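Nucleosome assembly protein (Plasmodium falciparum, PDB 5X7V) probably acts as a histone chaperone of the nucleosome assembly protein family, recognising histones and assisting their assembly into nucleosomes. Local coordinates at residues H75-D80 with T94-E99. Residues are numbered along the deposited sequence; the frame is centred on the assembly and turned at random.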
loop_
_atom_site.group_PDB
_atom_site.type_symbol
_atom_site.label_atom_id
_atom_site.label_comp_id
_atom_site.label_asym_id
_atom_site.label_seq_id
_atom_site.Cartn_x
_atom_site.Cartn_y
_atom_site.Cartn_z
ATOM N N HIS A 75 18.315 11.611 21.807
ATOM C CA HIS A 75 17.853 11.115 23.106
ATOM C C HIS A 75 16.490 10.441 22.949
ATOM O O HIS A 75 15.778 10.211 23.914
ATOM C CB HIS A 75 17.786 12.254 24.130
ATOM C CG HIS A 75 19.042 13.069 24.198
ATOM N ND1 HIS A 75 20.121 12.718 24.978
ATOM C CD2 HIS A 75 19.405 14.195 23.539
ATOM C CE1 HIS A 75 21.089 13.606 24.816
ATOM N NE2 HIS A 75 20.680 14.509 23.947
ATOM N N LEU A 76 16.127 10.137 21.711
ATOM C CA LEU A 76 14.956 9.314 21.457
ATOM C C LEU A 76 15.356 7.880 21.815
ATOM O O LEU A 76 16.040 7.206 21.044
ATOM C CB LEU A 76 14.484 9.439 19.995
ATOM C CG LEU A 76 13.165 8.757 19.606
ATOM C CD1 LEU A 76 12.113 9.173 20.575
ATOM C CD2 LEU A 76 12.689 9.087 18.193
ATOM N N VAL A 77 14.957 7.436 23.006
ATOM C CA VAL A 77 15.320 6.116 23.480
ATOM C C VAL A 77 14.338 5.077 22.926
ATOM O O VAL A 77 14.671 3.895 22.858
ATOM C CB VAL A 77 15.345 6.028 25.046
ATOM C CG1 VAL A 77 16.296 7.013 25.648
ATOM C CG2 VAL A 77 13.981 6.242 25.628
ATOM N N LYS A 78 13.143 5.511 22.523
ATOM C CA LYS A 78 12.073 4.574 22.162
ATOM C C LYS A 78 11.041 5.152 21.204
ATOM O O LYS A 78 10.496 6.244 21.433
ATOM C CB LYS A 78 11.349 4.095 23.423
ATOM C CG LYS A 78 10.732 2.718 23.326
ATOM C CD LYS A 78 10.876 1.976 24.649
ATOM C CE LYS A 78 10.072 0.708 24.656
ATOM N NZ LYS A 78 8.748 0.994 24.121
ATOM N N LEU A 79 10.754 4.397 20.149
ATOM C CA LEU A 79 9.737 4.776 19.180
ATOM C C LEU A 79 8.815 3.592 19.003
ATOM O O LEU A 79 9.290 2.476 18.798
ATOM C CB LEU A 79 10.379 5.173 17.849
ATOM C CG LEU A 79 9.647 5.982 16.777
ATOM C CD1 LEU A 79 10.677 6.405 15.752
ATOM C CD2 LEU A 79 8.547 5.178 16.120
ATOM N N ASP A 80 7.507 3.797 19.089
ATOM C CA ASP A 80 6.618 2.655 18.906
ATOM C C ASP A 80 5.408 2.928 18.083
ATOM O O ASP A 80 4.725 3.925 18.248
ATOM C CB ASP A 80 6.186 2.079 20.242
ATOM C CG ASP A 80 7.267 1.218 20.843
ATOM O OD1 ASP A 80 8.216 1.812 21.402
ATOM O OD2 ASP A 80 7.215 -0.032 20.703
ATOM N N THR A 94 4.433 6.731 19.351
ATOM C CA THR A 94 4.836 7.170 20.674
ATOM C C THR A 94 6.358 7.364 20.741
ATOM O O THR A 94 7.126 6.431 20.528
ATOM C CB THR A 94 4.357 6.143 21.741
ATOM O OG1 THR A 94 2.930 6.024 21.689
ATOM C CG2 THR A 94 4.779 6.537 23.149
ATOM N N PHE A 95 6.780 8.593 21.023
ATOM C CA PHE A 95 8.201 8.934 21.180
ATOM C C PHE A 95 8.551 9.039 22.661
ATOM O O PHE A 95 7.959 9.834 23.374
ATOM C CB PHE A 95 8.538 10.263 20.485
ATOM C CG PHE A 95 8.476 10.209 18.980
ATOM C CD1 PHE A 95 7.406 9.628 18.325
ATOM C CD2 PHE A 95 9.472 10.787 18.215
ATOM C CE1 PHE A 95 7.358 9.601 16.961
ATOM C CE2 PHE A 95 9.418 10.754 16.838
ATOM C CZ PHE A 95 8.364 10.158 16.217
ATOM N N ILE A 96 9.492 8.233 23.135
ATOM C CA ILE A 96 9.898 8.354 24.529
ATOM C C ILE A 96 11.339 8.852 24.597
ATOM O O ILE A 96 12.241 8.243 24.022
ATOM C CB ILE A 96 9.764 7.020 25.315
ATOM C CG1 ILE A 96 8.441 6.319 24.984
ATOM C CG2 ILE A 96 9.828 7.284 26.797
ATOM C CD1 ILE A 96 8.223 5.062 25.734
ATOM N N PHE A 97 11.548 9.972 25.289
ATOM C CA PHE A 97 12.861 10.585 25.354
ATOM C C PHE A 97 13.537 10.396 26.699
ATOM O O PHE A 97 12.910 10.553 27.730
ATOM C CB PHE A 97 12.757 12.069 25.053
ATOM C CG PHE A 97 12.461 12.379 23.617
ATOM C CD1 PHE A 97 11.156 12.487 23.171
ATOM C CD2 PHE A 97 13.492 12.574 22.710
ATOM C CE1 PHE A 97 10.888 12.783 21.837
ATOM C CE2 PHE A 97 13.226 12.865 21.386
ATOM C CZ PHE A 97 11.926 12.972 20.945
ATOM N N GLY A 98 14.822 10.048 26.677
ATOM C CA GLY A 98 15.633 9.995 27.875
ATOM C C GLY A 98 15.669 11.326 28.605
ATOM O O GLY A 98 15.343 12.376 28.047
ATOM N N GLU A 99 16.083 11.264 29.864
ATOM C CA GLU A 99 16.120 12.392 30.785
ATOM C C GLU A 99 16.807 13.637 30.231
ATOM O O GLU A 99 16.378 14.766 30.496
ATOM C CB GLU A 99 16.835 11.941 32.062
ATOM C CG GLU A 99 16.601 12.779 33.299
ATOM C CD GLU A 99 15.210 12.568 33.893
ATOM O OE1 GLU A 99 14.537 11.592 33.473
ATOM O OE2 GLU A 99 14.790 13.385 34.762
#
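Leu76 reaches from its strand between Phe95 and Phe97 of the antiparallel neighbour. Its CB lies 3.9 Å from Phe97 CE2, and CG stands anti to the backbone N (chi1 -173°). CD1 sits over one face of the Phe97 ring, slightly offset toward the rim, 3.9 Å from the centroid and 14° off the normal, a CH-pi contact; it also touches Phe95 CB and the carbonyl oxygen of Ile96. Leu76 CD2 approaches the Phe95 ring obliquely, 3.6 Å from Phe95 CD2. Farther along the same face of the sheet, Leu79 CG lies over a face of Phe95, while Phe161 meets this ring edge-to-face and Trp52 of helix 51-56 packs on both leucines. The strands form the first hairpin of the antiparallel sheet in the NAP domain, and a classic beta bulge interrupts their pairing: Val77 N (3.0 Å) and Lys78 N (3.2 Å) both donate to Ile96 O, and the register shifts by one residue. Regular pairing resumes with the nearly straight Ile96 N to Lys78 O bond (173°). On the other face, Lys78 and Ile96 lie side by side, CB to CB 3.8 Å, and Lys78 NZ forms a salt bridge with Asp80 OD1 (2.9 Å), approaching from above the carboxylate plane.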